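PDB 4RM4: putative cytochrome P450 YjiB, which contains a haem and probably acts as a monooxygenase of the cytochrome P450 family, using molecular oxygen to oxidise its substrates. Local coordinates for residues 23-27 / 386-390; 112-117 / 361-365; 120-124 / 365-370; 280-284 / 318-324. All coordinates share one frame. Numbering follows the deposited sequence.

Contact 1. Residues 23-27 / 386-390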
loop_
_atom_site.group_PDB
_atom_site.type_symbol
_atom_site.label_atom_id
_atom_site.label_comp_id
_atom_site.label_asym_id
_atom_site.label_seq_id
_atom_site.Cartn_x
_atom_site.Cartn_y
_atom_site.Cartn_z
ATOM N N ALA A 23 4.862 2.971 -18.029
ATOM C CA ALA A 23 4.285 3.284 -16.721
ATOM C C ALA A 23 5.103 2.723 -15.559
ATOM O O ALA A 23 4.905 3.120 -14.410
ATOM C CB ALA A 23 2.833 2.797 -16.641
ATOM N N TYR A 24 6.017 1.803 -15.852
ATOM C CA TYR A 24 6.889 1.276 -14.807
ATOM C C TYR A 24 8.154 2.113 -14.654
ATOM O O TYR A 24 9.014 1.800 -13.822
ATOM C CB TYR A 24 7.253 -0.198 -15.058
ATOM C CG TYR A 24 7.568 -0.950 -13.775
ATOM C CD1 TYR A 24 6.619 -1.063 -12.768
ATOM C CD2 TYR A 24 8.811 -1.536 -13.573
ATOM C CE1 TYR A 24 6.893 -1.740 -11.587
ATOM C CE2 TYR A 24 9.104 -2.219 -12.403
ATOM C CZ TYR A 24 8.142 -2.324 -11.412
ATOM O OH TYR A 24 8.417 -2.997 -10.240
ATOM N N HIS A 25 8.273 3.174 -15.455
ATOM C CA HIS A 25 9.516 3.957 -15.499
ATOM C C HIS A 25 9.266 5.451 -15.387
ATOM O O HIS A 25 9.666 6.217 -16.262
ATOM C CB HIS A 25 10.304 3.650 -16.780
ATOM C CG HIS A 25 10.730 2.221 -16.888
ATOM N ND1 HIS A 25 11.902 1.751 -16.340
ATOM C CD2 HIS A 25 10.121 1.152 -17.449
ATOM C CE1 HIS A 25 12.005 0.454 -16.576
ATOM N NE2 HIS A 25 10.935 0.067 -17.248
ATOM N N PRO A 26 8.610 5.880 -14.298
ATOM C CA PRO A 26 8.280 7.302 -14.150
ATOM C C PRO A 26 9.416 8.154 -13.577
ATOM O O PRO A 26 9.287 9.380 -13.514
ATOM C CB PRO A 26 7.133 7.266 -13.151
ATOM C CG PRO A 26 7.486 6.121 -12.271
ATOM C CD PRO A 26 8.053 5.079 -13.194
ATOM N N PHE A 27 10.502 7.521 -13.151
ATOM C CA PHE A 27 11.517 8.213 -12.361
ATOM C C PHE A 27 12.311 9.296 -13.095
ATOM O O PHE A 27 12.601 10.339 -12.520
ATOM C CB PHE A 27 12.394 7.192 -11.640
ATOM C CG PHE A 27 11.585 6.276 -10.760
ATOM C CD1 PHE A 27 11.076 6.739 -9.552
ATOM C CD2 PHE A 27 11.272 4.993 -11.172
ATOM C CE1 PHE A 27 10.297 5.921 -8.744
ATOM C CE2 PHE A 27 10.486 4.163 -10.375
ATOM C CZ PHE A 27 9.996 4.633 -9.156
ATOM N N ILE A 386 -1.157 4.424 -8.897
ATOM C CA ILE A 386 -0.659 3.110 -8.510
ATOM C C ILE A 386 0.682 2.838 -9.184
ATOM O O ILE A 386 0.863 3.192 -10.345
ATOM C CB ILE A 386 -1.662 2.011 -8.928
ATOM C CG1 ILE A 386 -2.988 2.200 -8.192
ATOM C CG2 ILE A 386 -1.089 0.629 -8.668
ATOM C CD1 ILE A 386 -4.036 1.168 -8.546
ATOM N N TYR A 387 1.627 2.252 -8.451
ATOM C CA TYR A 387 2.896 1.831 -9.049
ATOM C C TYR A 387 3.162 0.353 -8.781
ATOM O O TYR A 387 3.460 -0.039 -7.658
ATOM C CB TYR A 387 4.077 2.683 -8.558
ATOM C CG TYR A 387 5.370 2.312 -9.256
ATOM C CD1 TYR A 387 5.602 2.687 -10.580
ATOM C CD2 TYR A 387 6.323 1.542 -8.616
ATOM C CE1 TYR A 387 6.780 2.321 -11.236
ATOM C CE2 TYR A 387 7.495 1.187 -9.247
ATOM C CZ TYR A 387 7.719 1.568 -10.557
ATOM O OH TYR A 387 8.889 1.198 -11.170
ATOM N N GLY A 388 3.065 -0.471 -9.817
ATOM C CA GLY A 388 3.310 -1.891 -9.658
ATOM C C GLY A 388 3.121 -2.654 -10.951
ATOM O O GLY A 388 3.080 -2.054 -12.019
ATOM N N LEU A 389 2.999 -3.972 -10.833
ATOM C CA LEU A 389 2.993 -4.877 -11.972
ATOM C C LEU A 389 1.704 -5.705 -12.045
ATOM O O LEU A 389 1.227 -6.218 -11.035
ATOM C CB LEU A 389 4.206 -5.821 -11.885
ATOM C CG LEU A 389 5.585 -5.157 -11.945
ATOM C CD1 LEU A 389 6.671 -6.177 -11.737
ATOM C CD2 LEU A 389 5.738 -4.455 -13.285
ATOM N N LYS A 390 1.150 -5.804 -13.249
ATOM C CA LYS A 390 0.023 -6.686 -13.534
ATOM C C LYS A 390 0.518 -8.132 -13.660
ATOM O O LYS A 390 -0.174 -9.089 -13.296
ATOM C CB LYS A 390 -0.642 -6.254 -14.843
ATOM C CG LYS A 390 -1.873 -7.076 -15.217
ATOM C CD LYS A 390 -2.249 -6.894 -16.690
ATOM C CE LYS A 390 -3.432 -7.783 -17.071
ATOM N NZ LYS A 390 -3.252 -9.176 -16.569
#

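Contact 2. Residues 112-117 / 361-365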
loop_
_atom_site.group_PDB
_atom_site.type_symbol
_atom_site.label_atom_id
_atom_site.label_comp_id
_atom_site.label_asym_id
_atom_site.label_seq_id
_atom_site.Cartn_x
_atom_site.Cartn_y
_atom_site.Cartn_z
ATOM N N ILE A 112 0.984 -16.126 8.743
ATOM C CA ILE A 112 1.398 -15.496 7.497
ATOM C C ILE A 112 2.464 -16.363 6.837
ATOM O O ILE A 112 2.486 -16.510 5.609
ATOM C CB ILE A 112 1.915 -14.062 7.735
ATOM C CG1 ILE A 112 0.800 -13.222 8.389
ATOM C CG2 ILE A 112 2.416 -13.459 6.421
ATOM C CD1 ILE A 112 1.267 -11.905 9.004
ATOM N N GLN A 113 3.321 -16.963 7.659
ATOM C CA GLN A 113 4.351 -17.876 7.168
ATOM C C GLN A 113 3.735 -19.109 6.523
ATOM O O GLN A 113 4.159 -19.544 5.452
ATOM C CB GLN A 113 5.313 -18.280 8.289
ATOM C CG GLN A 113 6.505 -19.124 7.822
ATOM C CD GLN A 113 7.433 -18.378 6.872
ATOM O OE1 GLN A 113 8.095 -17.415 7.260
ATOM N NE2 GLN A 113 7.489 -18.828 5.624
ATOM N N GLU A 114 2.720 -19.667 7.173
ATOM C CA GLU A 114 2.067 -20.860 6.660
ATOM C C GLU A 114 1.384 -20.572 5.325
ATOM O O GLU A 114 1.483 -21.358 4.387
ATOM C CB GLU A 114 1.084 -21.402 7.701
ATOM C CG GLU A 114 1.766 -21.835 8.991
ATOM C CD GLU A 114 0.796 -22.097 10.138
ATOM O OE1 GLU A 114 -0.390 -21.728 10.024
ATOM O OE2 GLU A 114 1.228 -22.675 11.158
ATOM N N ILE A 115 0.714 -19.430 5.233
ATOM C CA ILE A 115 0.075 -19.021 3.992
ATOM C C ILE A 115 1.104 -18.872 2.867
ATOM O O ILE A 115 0.892 -19.305 1.731
ATOM C CB ILE A 115 -0.644 -17.675 4.168
ATOM C CG1 ILE A 115 -1.856 -17.830 5.086
ATOM C CG2 ILE A 115 -1.067 -17.131 2.833
ATOM C CD1 ILE A 115 -2.376 -16.503 5.622
ATOM N N THR A 116 2.209 -18.222 3.189
ATOM C CA THR A 116 3.276 -18.013 2.224
ATOM C C THR A 116 3.795 -19.356 1.722
ATOM O O THR A 116 3.913 -19.576 0.515
ATOM C CB THR A 116 4.441 -17.210 2.847
ATOM O OG1 THR A 116 3.966 -15.908 3.228
ATOM C CG2 THR A 116 5.569 -17.056 1.852
ATOM N N ASP A 117 4.091 -20.260 2.644
ATOM C CA ASP A 117 4.631 -21.561 2.250
ATOM C C ASP A 117 3.653 -22.330 1.368
ATOM O O ASP A 117 4.063 -23.022 0.441
ATOM C CB ASP A 117 5.039 -22.389 3.471
ATOM C CG ASP A 117 6.181 -21.762 4.241
ATOM O OD1 ASP A 117 6.879 -20.893 3.671
ATOM O OD2 ASP A 117 6.390 -22.141 5.413
ATOM N N ILE A 361 8.409 -11.757 5.167
ATOM C CA ILE A 361 8.092 -13.175 5.059
ATOM C C ILE A 361 7.959 -13.641 3.610
ATOM O O ILE A 361 8.567 -14.634 3.207
ATOM C CB ILE A 361 6.829 -13.523 5.851
ATOM C CG1 ILE A 361 7.173 -13.559 7.344
ATOM C CG2 ILE A 361 6.250 -14.846 5.359
ATOM C CD1 ILE A 361 6.029 -13.928 8.245
ATOM N N ALA A 362 7.188 -12.906 2.818
ATOM C CA ALA A 362 7.060 -13.237 1.408
ATOM C C ALA A 362 8.416 -13.283 0.704
ATOM O O ALA A 362 8.721 -14.253 0.018
ATOM C CB ALA A 362 6.130 -12.283 0.717
ATOM N N LEU A 363 9.238 -12.247 0.874
ATOM C CA LEU A 363 10.503 -12.189 0.133
ATOM C C LEU A 363 11.494 -13.229 0.630
ATOM O O LEU A 363 12.112 -13.944 -0.166
ATOM C CB LEU A 363 11.125 -10.799 0.216
ATOM C CG LEU A 363 10.226 -9.722 -0.388
ATOM C CD1 LEU A 363 10.736 -8.341 -0.044
ATOM C CD2 LEU A 363 10.099 -9.916 -1.904
ATOM N N THR A 364 11.663 -13.319 1.945
ATOM C CA THR A 364 12.627 -14.280 2.460
ATOM C C THR A 364 12.228 -15.688 2.020
ATOM O O THR A 364 13.079 -16.482 1.604
ATOM C CB THR A 364 12.805 -14.172 3.990
ATOM O OG1 THR A 364 13.826 -15.080 4.427
ATOM C CG2 THR A 364 11.524 -14.510 4.682
ATOM N N SER A 365 10.930 -15.977 2.058
ATOM C CA SER A 365 10.435 -17.313 1.719
ATOM C C SER A 365 10.606 -17.632 0.244
ATOM O O SER A 365 10.993 -18.747 -0.122
ATOM C CB SER A 365 8.969 -17.460 2.111
ATOM O OG SER A 365 8.791 -17.284 3.504
#

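Contact 3. Residues 120-124 / 365-370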
loop_
_atom_site.group_PDB
_atom_site.type_symbol
_atom_site.label_atom_id
_atom_site.label_comp_id
_atom_site.label_asym_id
_atom_site.label_seq_id
_atom_site.Cartn_x
_atom_site.Cartn_y
_atom_site.Cartn_z
ATOM N N ILE A 120 3.699 -20.937 -2.251
ATOM C CA ILE A 120 4.924 -21.354 -2.919
ATOM C C ILE A 120 4.856 -22.817 -3.379
ATOM O O ILE A 120 5.268 -23.146 -4.497
ATOM C CB ILE A 120 6.158 -21.106 -2.031
ATOM C CG1 ILE A 120 6.342 -19.598 -1.813
ATOM C CG2 ILE A 120 7.394 -21.724 -2.663
ATOM C CD1 ILE A 120 7.518 -19.212 -0.935
ATOM N N GLN A 121 4.309 -23.680 -2.524
ATOM C CA GLN A 121 4.179 -25.104 -2.831
ATOM C C GLN A 121 3.495 -25.356 -4.169
ATOM O O GLN A 121 3.843 -26.304 -4.879
ATOM C CB GLN A 121 3.434 -25.840 -1.708
ATOM C CG GLN A 121 4.317 -26.284 -0.551
ATOM C CD GLN A 121 3.523 -26.712 0.672
ATOM O OE1 GLN A 121 2.366 -26.322 0.844
ATOM N NE2 GLN A 121 4.145 -27.513 1.536
ATOM N N LYS A 122 2.535 -24.502 -4.517
ATOM C CA LYS A 122 1.783 -24.655 -5.759
ATOM C C LYS A 122 2.641 -24.462 -7.012
ATOM O O LYS A 122 2.355 -25.058 -8.052
ATOM C CB LYS A 122 0.577 -23.702 -5.794
ATOM C CG LYS A 122 -0.483 -23.966 -4.735
ATOM C CD LYS A 122 -1.724 -23.104 -4.977
ATOM C CE LYS A 122 -2.740 -23.238 -3.854
ATOM N NZ LYS A 122 -3.292 -24.618 -3.745
ATOM N N PHE A 123 3.687 -23.637 -6.926
ATOM C CA PHE A 123 4.535 -23.403 -8.098
ATOM C C PHE A 123 6.004 -23.792 -7.905
ATOM O O PHE A 123 6.855 -23.458 -8.733
ATOM C CB PHE A 123 4.392 -21.965 -8.631
ATOM C CG PHE A 123 4.766 -20.889 -7.644
ATOM C CD1 PHE A 123 6.041 -20.342 -7.642
ATOM C CD2 PHE A 123 3.836 -20.400 -6.743
ATOM C CE1 PHE A 123 6.380 -19.338 -6.757
ATOM C CE2 PHE A 123 4.173 -19.395 -5.845
ATOM C CZ PHE A 123 5.447 -18.865 -5.854
ATOM N N GLN A 124 6.271 -24.524 -6.828
ATOM C CA GLN A 124 7.623 -24.921 -6.423
ATOM C C GLN A 124 8.402 -25.737 -7.467
ATOM O O GLN A 124 9.634 -25.751 -7.459
ATOM C CB GLN A 124 7.543 -25.713 -5.114
ATOM C CG GLN A 124 8.861 -26.316 -4.648
ATOM C CD GLN A 124 9.722 -25.326 -3.882
ATOM O OE1 GLN A 124 9.533 -25.127 -2.681
ATOM N NE2 GLN A 124 10.677 -24.705 -4.569
ATOM N N SER A 365 10.930 -15.977 2.058
ATOM C CA SER A 365 10.435 -17.313 1.719
ATOM C C SER A 365 10.606 -17.632 0.244
ATOM O O SER A 365 10.993 -18.747 -0.122
ATOM C CB SER A 365 8.969 -17.460 2.111
ATOM O OG SER A 365 8.791 -17.284 3.504
ATOM N N LEU A 366 10.309 -16.659 -0.612
ATOM C CA LEU A 366 10.504 -16.856 -2.042
ATOM C C LEU A 366 11.975 -17.130 -2.353
ATOM O O LEU A 366 12.306 -18.090 -3.056
ATOM C CB LEU A 366 10.020 -15.625 -2.807
ATOM C CG LEU A 366 9.739 -15.757 -4.299
ATOM C CD1 LEU A 366 8.670 -16.819 -4.551
ATOM C CD2 LEU A 366 9.313 -14.409 -4.865
ATOM N N ILE A 367 12.864 -16.285 -1.834
ATOM C CA ILE A 367 14.274 -16.385 -2.178
ATOM C C ILE A 367 14.900 -17.675 -1.643
ATOM O O ILE A 367 15.821 -18.226 -2.252
ATOM C CB ILE A 367 15.076 -15.132 -1.724
ATOM C CG1 ILE A 367 14.501 -13.871 -2.376
ATOM C CG2 ILE A 367 16.540 -15.266 -2.094
ATOM C CD1 ILE A 367 15.220 -12.580 -1.990
ATOM N N SER A 368 14.392 -18.156 -0.512
ATOM C CA SER A 368 14.848 -19.421 0.065
ATOM C C SER A 368 14.434 -20.618 -0.795
ATOM O O SER A 368 15.177 -21.599 -0.925
ATOM C CB SER A 368 14.289 -19.579 1.487
ATOM O OG SER A 368 14.790 -20.741 2.125
ATOM N N ALA A 369 13.242 -20.540 -1.383
ATOM C CA ALA A 369 12.717 -21.651 -2.166
ATOM C C ALA A 369 13.400 -21.797 -3.517
ATOM O O ALA A 369 13.386 -22.879 -4.107
ATOM C CB ALA A 369 11.210 -21.513 -2.353
ATOM N N PHE A 370 13.991 -20.712 -4.007
ATOM C CA PHE A 370 14.552 -20.701 -5.356
ATOM C C PHE A 370 16.011 -20.267 -5.382
ATOM O O PHE A 370 16.342 -19.138 -5.012
ATOM C CB PHE A 370 13.700 -19.824 -6.275
ATOM C CG PHE A 370 12.304 -20.345 -6.462
ATOM C CD1 PHE A 370 12.074 -21.466 -7.244
ATOM C CD2 PHE A 370 11.231 -19.744 -5.826
ATOM C CE1 PHE A 370 10.796 -21.968 -7.412
ATOM C CE2 PHE A 370 9.943 -20.243 -5.984
ATOM C CZ PHE A 370 9.729 -21.359 -6.781
#

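Contact 4. Residues 280-284 / 318-324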
loop_
_atom_site.group_PDB
_atom_site.type_symbol
_atom_site.label_atom_id
_atom_site.label_comp_id
_atom_site.label_asym_id
_atom_site.label_seq_id
_atom_site.Cartn_x
_atom_site.Cartn_y
_atom_site.Cartn_z
ATOM N N LEU A 280 10.754 -0.008 -0.415
ATOM C CA LEU A 280 9.757 1.041 -0.169
ATOM C C LEU A 280 10.245 2.383 -0.689
ATOM O O LEU A 280 9.486 3.125 -1.304
ATOM C CB LEU A 280 9.423 1.148 1.317
ATOM C CG LEU A 280 8.503 0.006 1.796
ATOM C CD1 LEU A 280 8.699 -0.276 3.278
ATOM C CD2 LEU A 280 7.045 0.274 1.460
ATOM N N ARG A 281 11.511 2.702 -0.434
ATOM C CA ARG A 281 12.041 3.970 -0.917
ATOM C C ARG A 281 12.082 3.982 -2.437
ATOM O O ARG A 281 11.647 4.943 -3.083
ATOM C CB ARG A 281 13.453 4.256 -0.381
ATOM C CG ARG A 281 13.905 5.666 -0.825
ATOM C CD ARG A 281 15.410 5.907 -0.661
ATOM N NE ARG A 281 16.220 5.020 -1.494
ATOM C CZ ARG A 281 16.644 5.307 -2.726
ATOM N NH1 ARG A 281 17.408 4.442 -3.384
ATOM N NH2 ARG A 281 16.344 6.468 -3.288
ATOM N N PHE A 282 12.596 2.901 -3.002
ATOM C CA PHE A 282 12.964 2.877 -4.423
ATOM C C PHE A 282 11.763 2.739 -5.356
ATOM O O PHE A 282 11.752 3.338 -6.434
ATOM C CB PHE A 282 13.952 1.741 -4.683
ATOM C CG PHE A 282 14.803 1.930 -5.913
ATOM C CD1 PHE A 282 15.647 3.019 -6.033
ATOM C CD2 PHE A 282 14.780 0.994 -6.932
ATOM C CE1 PHE A 282 16.448 3.171 -7.165
ATOM C CE2 PHE A 282 15.582 1.140 -8.059
ATOM C CZ PHE A 282 16.405 2.230 -8.175
ATOM N N ARG A 283 10.772 1.947 -4.944
ATOM C CA ARG A 283 9.591 1.669 -5.765
ATOM C C ARG A 283 8.293 1.614 -4.949
ATOM O O ARG A 283 7.607 0.593 -4.906
ATOM C CB ARG A 283 9.775 0.380 -6.586
ATOM C CG ARG A 283 10.694 0.568 -7.811
ATOM C CD ARG A 283 10.816 -0.699 -8.675
ATOM N NE ARG A 283 11.417 -0.413 -9.987
ATOM C CZ ARG A 283 12.659 -0.743 -10.345
ATOM N NH1 ARG A 283 13.458 -1.382 -9.500
ATOM N NH2 ARG A 283 13.108 -0.430 -11.562
ATOM N N ALA A 284 7.984 2.741 -4.316
ATOM C CA ALA A 284 6.790 2.882 -3.482
ATOM C C ALA A 284 5.571 2.518 -4.312
ATOM O O ALA A 284 5.435 2.988 -5.428
ATOM C CB ALA A 284 6.683 4.328 -2.985
ATOM N N ASN A 318 11.115 10.268 -2.600
ATOM C CA ASN A 318 11.946 9.150 -2.204
ATOM C C ASN A 318 13.200 9.017 -3.086
ATOM O O ASN A 318 14.104 8.243 -2.760
ATOM C CB ASN A 318 11.125 7.852 -2.263
ATOM C CG ASN A 318 10.224 7.647 -1.040
ATOM O OD1 ASN A 318 10.211 8.450 -0.095
ATOM N ND2 ASN A 318 9.457 6.561 -1.065
ATOM N N ARG A 319 13.241 9.771 -4.188
ATOM C CA ARG A 319 14.388 9.779 -5.108
ATOM C C ARG A 319 15.147 11.104 -5.080
ATOM O O ARG A 319 16.059 11.328 -5.891
ATOM C CB ARG A 319 13.933 9.532 -6.556
ATOM C CG ARG A 319 13.180 8.238 -6.817
ATOM C CD ARG A 319 14.092 7.066 -6.548
ATOM N NE ARG A 319 13.632 5.790 -7.098
ATOM C CZ ARG A 319 14.061 5.245 -8.235
ATOM N NH1 ARG A 319 14.951 5.883 -9.001
ATOM N NH2 ARG A 319 13.597 4.056 -8.607
ATOM N N ASP A 320 14.747 11.994 -4.182
ATOM C CA ASP A 320 15.263 13.355 -4.156
ATOM C C ASP A 320 16.705 13.414 -3.655
ATOM O O ASP A 320 16.994 13.043 -2.523
ATOM C CB ASP A 320 14.354 14.243 -3.308
ATOM C CG ASP A 320 14.751 15.699 -3.358
ATOM O OD1 ASP A 320 15.851 16.003 -3.898
ATOM O OD2 ASP A 320 13.971 16.535 -2.854
ATOM N N GLU A 321 17.594 13.869 -4.535
ATOM C CA GLU A 321 19.017 13.985 -4.258
ATOM C C GLU A 321 19.325 14.875 -3.047
ATOM O O GLU A 321 20.372 14.733 -2.415
ATOM C CB GLU A 321 19.727 14.543 -5.507
ATOM C CG GLU A 321 19.507 13.717 -6.802
ATOM C CD GLU A 321 18.151 13.947 -7.526
ATOM O OE1 GLU A 321 17.234 14.609 -6.991
ATOM O OE2 GLU A 321 18.012 13.450 -8.663
ATOM N N ALA A 322 18.423 15.802 -2.738
ATOM C CA ALA A 322 18.633 16.726 -1.629
ATOM C C ALA A 322 18.485 16.053 -0.271
ATOM O O ALA A 322 18.925 16.591 0.746
ATOM C CB ALA A 322 17.693 17.912 -1.737
ATOM N N LYS A 323 17.879 14.868 -0.258
ATOM C CA LYS A 323 17.630 14.170 0.988
ATOM C C LYS A 323 18.353 12.823 1.076
ATOM O O LYS A 323 18.684 12.358 2.172
ATOM C CB LYS A 323 16.116 13.965 1.180
ATOM C CG LYS A 323 15.767 13.208 2.458
ATOM C CD LYS A 323 15.998 14.051 3.694
ATOM C CE LYS A 323 15.672 13.265 4.946
ATOM N NZ LYS A 323 15.786 14.135 6.151
ATOM N N PHE A 324 18.557 12.191 -0.075
ATOM C CA PHE A 324 19.194 10.878 -0.161
ATOM C C PHE A 324 20.458 10.905 -0.992
ATOM O O PHE A 324 20.456 11.375 -2.129
ATOM C CB PHE A 324 18.252 9.871 -0.812
ATOM C CG PHE A 324 17.000 9.608 -0.020
ATOM C CD1 PHE A 324 15.802 10.197 -0.385
ATOM C CD2 PHE A 324 17.026 8.773 1.086
ATOM C CE1 PHE A 324 14.655 9.954 0.338
ATOM C CE2 PHE A 324 15.872 8.524 1.821
ATOM C CZ PHE A 324 14.690 9.111 1.443
#

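Contact 1. Residues 23-27 / 386-390
Neither backbone pairs with the other here: 23-27 is an irregular lead-in to helix 27-36, while 386-388 is extended loop, Leu389 already lies in strand 389-395 and the chain turns a corner at Lys390; the closest CA atoms, of Tyr24 and Gly388, are 7.0 Å apart. Side chains bridge that gap. Tyr387 OH donates to the carbonyl O of Tyr24 (2.7 Å), and its ring lies almost parallel to that of Tyr24 in an offset stack, centroids 4.7 Å apart and planes at 8°. The opposite face of Tyr24 is covered by Leu389, whose CD2 sits 3.6 Å from the Tyr24 ring centroid in a CH-pi contact. Phe27 completes an aromatic cluster, turning its edge to the face of Tyr387 (planes at 77°), and Pro26 CD packs 3.6 Å from Tyr387 CE1. Tyr24 OH is hydrogen-bonded to Asn250 OD1 of helix 226-257, and the Tyr24 ring rests on Ile378 and Pro380 of strand 374-380, fastening 23-27 to both helix and C-terminal sheet.

Contact 2. Residues 112-117 / 361-365
Ile361, first residue of 361-365, makes the broadest contact, its CA-to-CB bond directed toward helix 102-123. Its CD1 lies 4.1 Å from CG2 of Ile112, and its CG2 is 3.3 Å from Thr116 OG1 and 3.7 Å from Gln113 OE1. Thr116 can tolerate this apolar neighbour because its OG1 donates to the carbonyl O of Ile112, one turn back (2.9 Å). Ala362 follows; with so small a side chain it lets Thr116 come near, the two CA atoms being 6.1 Å apart and Thr116 CG2 4.1 Å from Ala362 CA. Helices 102-123 and 352-369 correspond to D and L of the P450 fold, L being the helix that follows the loop of the haem-ligating cysteine. The short segments run in the same general sense, crossing at -45° with axes 9.7 Å apart, and Leu139 of helix 138-147 packs against both Thr116 and Ala362. Leu363 faces the other way, onto helix 226-257. One turn beyond Ile361, Ser365 turns back to the interface: its CB is 3.4 Å from Thr116 CG2, and its OG accepts from Gln113 NE2 (2.9 Å) while donating to Ile361 O (2.7 Å). Gln113 NE2 also donates to Asp117 OD1 (2.9 Å).

Contact 3. Residues 120-124 / 365-370
Ile120 is the main bump where the C-terminal ends of helices D (102-123) and L (352-369) of the P450 fold meet. It points at helix 352-369, and its CD1 settles into a shallow hollow beside the backbone, 3.6 Å from Ser365 O and 3.8 Å from both Ser365 CB and Leu366 N. Its CG2 meets the methyl of Ala369, CB, at 3.8 Å. Past the end of that helix, Phe370 turns its ring back toward helix 102-123, beside Ile120 and Phe123. The two phenylalanine rings meet rim to rim, Phe123 CE1 to Phe370 CE2 at 3.8 Å with planes at 13°, and Leu366 CD1 fits against the edge of Phe123, 4.0 Å from its CZ. Phe129 touches both rings, and Phe135 of helix 131-136 backs Ile120 and Leu366. At the solvent-exposed margin Gln124 NE2 donates to Ala369 O (3.3 Å). The contact is therefore held chiefly by apolar burial, with this rather long hydrogen bond linking Gln124 to the last turn of helix 352-369.

Contact 4. Residues 280-284 / 318-324
Two arginines bind backbone carbonyls across the gap, one from each segment. Arg319 sends both NH2 (2.9 Å) and NE (3.2 Å) to Phe282 O, and Arg281 NH2 donates to Asn318 O (2.9 Å). A weak bond, Asn318 ND2 to Arg281 O (3.4 Å), adds to these, while Asn318 OD1 accepts from Ile340 N. Arg281 also forms a salt bridge with Glu278 in its own helix, the pair making up the ExxR motif of the P450 K helix; here that motif is joined to the loop after helix 314-317. Beyond the bonds, the Arg319 guanidinium lies flat on the Phe282 ring, centres 3.7 Å apart and planes at 5°, a stacked cation-pi pair. The aliphatic part of Arg281 covers Phe324, its CD 3.7 Å from the ring centroid in a CH-pi contact. An Asx turn, Ala322 N to Asp320 OD1 (2.8 Å), shapes the bend that brings Phe324 back. Ala284 CB packs 4.0 Å from Asn318 ND2; at the start of 280-284, Leu280 touches the haem.

Contacts 1 and 4 adjoin, their centres 15 Å apart: Tyr387 OH is 3.2 Å from Arg283 NE, a probable hydrogen bond, and Phe27 CE2 lies 3.6 Å from Arg319 NH2, so segment 23-27 lies against the end of helix 272-282. Contacts 2 and 3 are successive parts of one helix pair, 102-123 with 352-369; they share Ser365 and have centres 9 Å apart. The two groups do not touch. Contact 4 is nearest the haem, with the Leu280 side chain about 4 Å from it and about 8 Å from that of Cys349, the probable axial ligand. The side chains of Tyr387 and Ile112 stand farther off, about 9 and 10 Å from the haem.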